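Local coordinates for cyclic dimeric GMP binding protein (Pseudomonas fluorescens, PDB 3PJV) that binds cyclic di-GMP and probably relays that signal from inside the cell to the periplasm, where it controls proteolysis, at residues Q12-N15 and Q16-H20; V100-W104 and E105-R109. All coordinates share one frame; numbering follows the deposited sequence. Where two conformers were deposited one is given.

How the contacts relate
Contact 1 (12-15 with 16-20) is a surface contact along a single helix, 6-32, where backbone bonds four residues apart do the holding and the side chains lie alongside one another. Contact 2 (100-104 with 105-109) is partly buried and closes the hairpin of strands 96-102 and 105-114 through a tight turn, a bulge, a bridging water and an arginine laid over an alanine. The two share no secondary-structure element, and their nearest atoms are about 22 Å apart. Both nevertheless touch the second subunit, contact 1 mainly by packing and contact 2 also through R102 and E105, whose charged ends pair with D37 and K64 of that subunit.

Contact 1 of 2, residues Q12-N15 and Q16-H20; sequences QYVN and QLRSH
The carbonyl oxygen of Y13 takes the amide proton of L17 in a nearly straight bond, L17 N to Y13 O 2.9 Å with 169° at the hydrogen, four residues further along the same helix. The flanking carbonyls behave alike: Q12 O receives Q16 N, V14 O receives R18 N and N15 O receives S19 N, the last at 2.9 Å. Four consecutive i to i+4 bonds thus pair the carbonyls of 12-15 with the amides of 16-19, which leaves the side chains to settle against one another along the helix surface.

One such pairing is N15 with R18, lying side by side and pointing the same way. N15 OD1 comes to 3.0 Å from R18 NH1 at an angle unsuited to a hydrogen bond, with the amide and guanidinium planes 49° apart; it is a close polar approach and no more. R18 leaves the backbone with CG anti to N (chi1 -176°), and a bend at chi3 swings the guanidinium back over the preceding turn. Its NH2 thereby reaches V14 CG1 at 3.9 Å, and the methyl and the amide oxygen approach the same guanidinium obliquely. On another side of the helix the extended Q16 chain runs beside the Y13 ring in the same direction, while Q16 CB sits 3.3 Å from Q12 O, close to the carbonyl that its own backbone amide uses.

Helix 6-32 carries this stretch into the dimer. Y13 packs on L123 in helix 117-128 of the second subunit, and V14 and L17 pack on its L91 and A94. Further on, the ring of H20 meets Y55 of its own strand 55-62 and Y54 of the second subunit, while its ND1 is hydrogen-bonded to S114 OG at the end of that subunit's strand 105-114.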
ATOM      1  N   GLN A  12       3.062 -17.689  -1.837  1.00 24.17           N
ATOM      2  CA  GLN A  12       1.907 -16.789  -1.804  1.00 24.66           C
ATOM      3  C   GLN A  12       2.329 -15.328  -1.714  1.00 21.61           C
ATOM      4  O   GLN A  12       1.784 -14.472  -2.415  1.00 21.53           O
ATOM      5  CB  GLN A  12       0.990 -17.116  -0.615  1.00 32.22           C
ATOM      6  CG  GLN A  12       0.234 -18.428  -0.737  1.00 41.59           C
ATOM      7  CD  GLN A  12      -0.477 -18.814   0.551  1.00 50.72           C
ATOM      8  OE1 GLN A  12      -1.101 -19.872   0.635  1.00 55.94           O
ATOM      9  NE2 GLN A  12      -0.377 -17.956   1.566  1.00 51.34           N
ATOM     10  N   TYR A  13       3.288 -15.031  -0.838  1.00 20.95           N
ATOM     11  CA  TYR A  13       3.775 -13.665  -0.696  1.00 21.71           C
ATOM     12  C   TYR A  13       4.553 -13.214  -1.911  1.00 20.87           C
ATOM     13  O   TYR A  13       4.480 -12.049  -2.302  1.00 19.77           O
ATOM     14  CB  TYR A  13       4.634 -13.505   0.559  1.00 22.76           C
ATOM     15  CG  TYR A  13       3.830 -13.467   1.829  1.00 24.70           C
ATOM     16  CD1 TYR A  13       3.046 -12.367   2.146  1.00 28.94           C
ATOM     17  CD2 TYR A  13       3.871 -14.526   2.723  1.00 29.11           C
ATOM     18  CE1 TYR A  13       2.310 -12.332   3.326  1.00 35.75           C
ATOM     19  CE2 TYR A  13       3.140 -14.502   3.898  1.00 32.55           C
ATOM     20  CZ  TYR A  13       2.369 -13.405   4.198  1.00 36.53           C
ATOM     21  OH  TYR A  13       1.653 -13.400   5.377  1.00 41.09           O
ATOM     22  N   VAL A  14       5.314 -14.134  -2.498  1.00 21.07           N
ATOM     23  CA  VAL A  14       6.037 -13.821  -3.723  1.00 19.78           C
ATOM     24  C   VAL A  14       5.041 -13.441  -4.813  1.00 18.87           C
ATOM     25  O   VAL A  14       5.217 -12.437  -5.500  1.00 19.53           O
ATOM     26  CB  VAL A  14       6.903 -14.991  -4.195  1.00 20.14           C
ATOM     27  CG1 VAL A  14       7.360 -14.769  -5.647  1.00 22.46           C
ATOM     28  CG2 VAL A  14       8.105 -15.159  -3.258  1.00 19.97           C
ATOM     29  N   ASN A  15       3.988 -14.238  -4.955  1.00 20.13           N
ATOM     30  CA  ASN A  15       2.993 -13.978  -5.990  1.00 20.47           C
ATOM     31  C   ASN A  15       2.240 -12.681  -5.705  1.00 22.40           C
ATOM     32  O   ASN A  15       1.951 -11.904  -6.619  1.00 21.24           O
ATOM     33  CB  ASN A  15       2.017 -15.149  -6.121  1.00 22.37           C
ATOM     34  CG  ASN A  15       2.674 -16.390  -6.699  1.00 25.31           C
ATOM     35  OD1 ASN A  15       3.759 -16.320  -7.278  1.00 27.81           O
ATOM     36  ND2 ASN A  15       2.013 -17.525  -6.563  1.00 26.26           N
ATOM     37  N   GLN A  16       1.920 -12.462  -4.434  1.00 22.06           N
ATOM     38  CA  GLN A  16       1.242 -11.238  -4.018  1.00 22.42           C
ATOM     39  C   GLN A  16       2.052  -9.975  -4.319  1.00 18.28           C
ATOM     40  O   GLN A  16       1.516  -9.023  -4.884  1.00 18.97           O
ATOM     41  CB  GLN A  16       0.856 -11.297  -2.534  1.00 23.94           C
ATOM     42  CG  GLN A  16       0.045 -10.109  -2.077  1.00 28.36           C
ATOM     43  CD  GLN A  16      -0.465 -10.273  -0.657  1.00 34.62           C
ATOM     44  OE1 GLN A  16      -1.639 -10.035  -0.379  1.00 43.93           O
ATOM     45  NE2 GLN A  16       0.417 -10.675   0.249  1.00 31.05           N
ATOM     46  N   LEU A  17       3.327  -9.961  -3.935  1.00 17.32           N
ATOM     47  CA  LEU A  17       4.179  -8.788  -4.183  0.50 18.65           C
ATOM     48  C   LEU A  17       4.358  -8.545  -5.671  1.00 19.70           C
ATOM     49  O   LEU A  17       4.335  -7.402  -6.137  1.00 19.28           O
ATOM     50  CB  LEU A  17       5.559  -8.967  -3.559  0.50 21.16           C
ATOM     51  CG  LEU A  17       5.742  -8.703  -2.073  0.50 24.46           C
ATOM     52  CD1 LEU A  17       7.196  -8.979  -1.712  0.50 25.43           C
ATOM     53  CD2 LEU A  17       5.350  -7.264  -1.759  0.50 25.35           C
ATOM     54  N   ARG A  18       4.534  -9.618  -6.436  1.00 19.46           N
ATOM     55  CA  ARG A  18       4.686  -9.473  -7.891  1.00 20.21           C
ATOM     56  C   ARG A  18       3.414  -8.878  -8.497  1.00 19.78           C
ATOM     57  O   ARG A  18       3.480  -7.965  -9.316  1.00 20.25           O
ATOM     58  CB  ARG A  18       5.016 -10.816  -8.553  1.00 21.49           C
ATOM     59  CG  ARG A  18       5.277 -10.707 -10.043  1.00 30.09           C
ATOM     60  CD  ARG A  18       6.126 -11.861 -10.556  1.00 35.28           C
ATOM     61  NE  ARG A  18       5.540 -13.154 -10.230  1.00 43.23           N
ATOM     62  CZ  ARG A  18       6.208 -14.192  -9.725  1.00 40.30           C
ATOM     63  NH1 ARG A  18       5.564 -15.326  -9.476  1.00 45.73           N
ATOM     64  NH2 ARG A  18       7.508 -14.109  -9.472  1.00 35.36           N
ATOM     65  N   SER A  19       2.256  -9.371  -8.073  1.00 20.26           N
ATOM     66  CA  SER A  19       0.996  -8.804  -8.532  0.77 22.47           C
ATOM     67  C   SER A  19       0.859  -7.346  -8.116  1.00 23.43           C
ATOM     68  O   SER A  19       0.324  -6.526  -8.856  1.00 23.14           O
ATOM     69  CB  SER A  19      -0.187  -9.626  -8.026  0.77 23.55           C
ATOM     70  OG  SER A  19      -0.180 -10.910  -8.620  0.77 24.61           O
ATOM     71  N   HIS A  20       1.357  -7.017  -6.931  1.00 21.64           N
ATOM     72  CA  HIS A  20       1.313  -5.639  -6.451  1.00 21.29           C
ATOM     73  C   HIS A  20       2.097  -4.728  -7.410  1.00 19.40           C
ATOM     74  O   HIS A  20       1.616  -3.664  -7.818  1.00 19.37           O
ATOM     75  CB  HIS A  20       1.867  -5.579  -5.023  1.00 18.23           C
ATOM     76  CG  HIS A  20       1.788  -4.225  -4.390  1.00 20.27           C
ATOM     77  ND1 HIS A  20       2.795  -3.290  -4.506  1.00 21.21           N
ATOM     78  CD2 HIS A  20       0.833  -3.657  -3.614  1.00 25.64           C
ATOM     79  CE1 HIS A  20       2.468  -2.207  -3.820  1.00 20.74           C
ATOM     80  NE2 HIS A  20       1.277  -2.399  -3.280  1.00 24.00           N
TER

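Contact 2 of 2, residues V100-W104 and E105-R109; sequences VSRGW and EQAAR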
ATOM      1  N   VAL A 100     -22.535   3.167   4.503  1.00 26.52           N
ATOM      2  CA  VAL A 100     -23.291   2.224   3.697  1.00 25.45           C
ATOM      3  C   VAL A 100     -24.766   2.455   4.002  1.00 27.39           C
ATOM      4  O   VAL A 100     -25.168   2.463   5.164  1.00 28.18           O
ATOM      5  CB  VAL A 100     -22.964   0.764   4.058  1.00 25.64           C
ATOM      6  CG1 VAL A 100     -23.764  -0.192   3.179  1.00 26.55           C
ATOM      7  CG2 VAL A 100     -21.459   0.494   3.952  1.00 25.66           C
ATOM      8  N   SER A 101     -25.565   2.633   2.957  1.00 29.42           N
ATOM      9  CA  SER A 101     -26.995   2.836   3.125  1.00 34.72           C
ATOM     10  C   SER A 101     -27.761   1.558   2.853  1.00 34.37           C
ATOM     11  O   SER A 101     -27.335   0.732   2.047  1.00 31.93           O
ATOM     12  CB  SER A 101     -27.488   3.951   2.205  1.00 37.17           C
ATOM     13  OG  SER A 101     -27.077   5.213   2.704  1.00 40.33           O
ATOM     14  N   ARG A 102     -28.868   1.388   3.566  1.00 32.93           N
ATOM     15  CA  ARG A 102     -29.815   0.317   3.301  1.00 34.67           C
ATOM     16  C   ARG A 102     -31.129   1.005   2.963  1.00 35.70           C
ATOM     17  O   ARG A 102     -31.823   1.502   3.851  1.00 34.48           O
ATOM     18  CB  ARG A 102     -29.989  -0.581   4.526  1.00 40.10           C
ATOM     19  CG  ARG A 102     -30.850  -1.813   4.283  1.00 46.41           C
ATOM     20  CD  ARG A 102     -31.303  -2.465   5.592  1.00 54.54           C
ATOM     21  NE  ARG A 102     -30.189  -2.891   6.437  1.00 60.31           N
ATOM     22  CZ  ARG A 102     -29.872  -2.335   7.604  1.00 62.24           C
ATOM     23  NH1 ARG A 102     -28.843  -2.794   8.298  1.00 60.80           N
ATOM     24  NH2 ARG A 102     -30.587  -1.324   8.082  1.00 66.19           N
ATOM     25  N   GLY A 103     -31.454   1.051   1.679  1.00 31.12           N
ATOM     26  CA  GLY A 103     -32.578   1.842   1.225  1.00 32.74           C
ATOM     27  C   GLY A 103     -32.219   3.305   1.375  1.00 30.46           C
ATOM     28  O   GLY A 103     -31.258   3.781   0.772  1.00 30.29           O
ATOM     29  N   TRP A 104     -32.978   4.015   2.203  1.00 26.37           N
ATOM     30  CA  TRP A 104     -32.733   5.432   2.438  1.00 23.47           C
ATOM     31  C   TRP A 104     -32.098   5.691   3.795  1.00 26.82           C
ATOM     32  O   TRP A 104     -31.807   6.833   4.132  1.00 30.18           O
ATOM     33  CB  TRP A 104     -34.032   6.220   2.311  1.00 22.59           C
ATOM     34  CG  TRP A 104     -34.451   6.412   0.867  1.00 25.11           C
ATOM     35  CD1 TRP A 104     -33.639   6.366  -0.228  1.00 28.70           C
ATOM     36  CD2 TRP A 104     -35.774   6.680   0.375  1.00 24.60           C
ATOM     37  NE1 TRP A 104     -34.376   6.594  -1.378  1.00 27.79           N
ATOM     38  CE2 TRP A 104     -35.684   6.787  -1.033  1.00 28.09           C
ATOM     39  CE3 TRP A 104     -37.024   6.840   0.985  1.00 26.21           C
ATOM     40  CZ2 TRP A 104     -36.794   7.043  -1.832  1.00 26.02           C
ATOM     41  CZ3 TRP A 104     -38.124   7.094   0.188  1.00 26.45           C
ATOM     42  CH2 TRP A 104     -38.000   7.195  -1.210  1.00 25.75           C
ATOM     43  N   GLU A 105     -31.898   4.642   4.580  1.00 23.38           N
ATOM     44  CA  GLU A 105     -31.330   4.839   5.909  1.00 28.12           C
ATOM     45  C   GLU A 105     -29.858   4.450   5.932  1.00 31.57           C
ATOM     46  O   GLU A 105     -29.466   3.460   5.314  1.00 32.39           O
ATOM     47  CB  GLU A 105     -32.088   4.029   6.959  1.00 34.17           C
ATOM     48  CG  GLU A 105     -31.521   4.215   8.360  1.00 42.88           C
ATOM     49  CD  GLU A 105     -32.290   3.462   9.423  1.00 47.57           C
ATOM     50  OE1 GLU A 105     -33.083   2.553   9.077  1.00 49.30           O
ATOM     51  OE2 GLU A 105     -32.095   3.781  10.613  1.00 39.74           O
ATOM     52  N   GLN A 106     -29.042   5.233   6.629  1.00 30.14           N
ATOM     53  CA  GLN A 106     -27.630   4.883   6.785  1.00 31.50           C
ATOM     54  C   GLN A 106     -27.543   3.674   7.715  1.00 33.16           C
ATOM     55  O   GLN A 106     -28.035   3.721   8.836  1.00 40.72           O
ATOM     56  CB  GLN A 106     -26.820   6.065   7.330  1.00 36.69           C
ATOM     57  CG  GLN A 106     -26.988   7.376   6.549  1.00 46.48           C
ATOM     58  CD  GLN A 106     -26.988   7.191   5.032  1.00 59.61           C
ATOM     59  OE1 GLN A 106     -28.021   7.365   4.370  1.00 65.06           O
ATOM     60  NE2 GLN A 106     -25.826   6.856   4.471  1.00 61.69           N
ATOM     61  N   ALA A 107     -26.939   2.593   7.230  1.00 31.40           N
ATOM     62  CA  ALA A 107     -26.990   1.292   7.900  1.00 31.19           C
ATOM     63  C   ALA A 107     -25.684   0.917   8.611  1.00 29.38           C
ATOM     64  O   ALA A 107     -25.693   0.259   9.651  1.00 27.71           O
ATOM     65  CB  ALA A 107     -27.375   0.207   6.902  1.00 31.26           C
ATOM     66  N   ALA A 108     -24.559   1.340   8.050  1.00 26.79           N
ATOM     67  CA  ALA A 108     -23.266   1.001   8.643  1.00 23.37           C
ATOM     68  C   ALA A 108     -22.200   2.004   8.234  1.00 19.58           C
ATOM     69  O   ALA A 108     -22.340   2.684   7.214  1.00 25.64           O
ATOM     70  CB  ALA A 108     -22.860  -0.411   8.219  1.00 24.73           C
ATOM     71  N   ARG A 109     -21.150   2.102   9.044  1.00 21.87           N
ATOM     72  CA  ARG A 109     -19.994   2.931   8.732  1.00 21.60           C
ATOM     73  C   ARG A 109     -18.749   2.051   8.583  1.00 21.68           C
ATOM     74  O   ARG A 109     -18.469   1.209   9.441  1.00 22.54           O
ATOM     75  CB  ARG A 109     -19.761   3.980   9.823  1.00 21.59           C
ATOM     76  CG  ARG A 109     -18.553   4.880   9.595  1.00 25.45           C
ATOM     77  CD  ARG A 109     -18.418   5.953  10.694  1.00 29.01           C
ATOM     78  NE  ARG A 109     -18.115   5.375  12.000  1.00 31.62           N
ATOM     79  CZ  ARG A 109     -18.973   5.313  13.017  1.00 31.93           C
ATOM     80  NH1 ARG A 109     -20.209   5.801  12.895  1.00 32.91           N
ATOM     81  NH2 ARG A 109     -18.589   4.758  14.156  1.00 35.49           N
TER
HETATM   82  O   HOH W   1     -27.646  -1.485  10.455  1.00 60.31           O
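R102 lays one face of its guanidinium over A107 CB, which is 3.6 Å from R102 CZ and set toward the rim of the group. A bend at chi3 (-59°) turns the guanidinium across to the neighbouring strand of this beta hairpin, whose type II' turn runs from R102 to E105 with G103 at a positive phi that favours glycine. Water 1, at the guanidinium edge, accepts from R102 NH1 and donates to A107 O, which, with the salt bridge from R102 NE to D37 of the second subunit, helps to set how the group is turned.

A classic beta bulge follows, A107 and A108 both facing V100. V100 O is gripped twice, by A107 N at 2.7 Å and by A108 N at 3.2 Å.

Q106, bent at chi2, brings its amide back to S101, whose OG makes a weak hydrogen bond to Q106 OE1 at 2.9 Å, with Q106 NE2 also 2.7 Å from S101 OG. An alanine here is likely to leave the S101 hydroxyl without this partner and free to turn. At the turn, R102 N donates to E105 O at 2.8 Å, and E105 N returns a longer bond to R102 O at 3.2 Å.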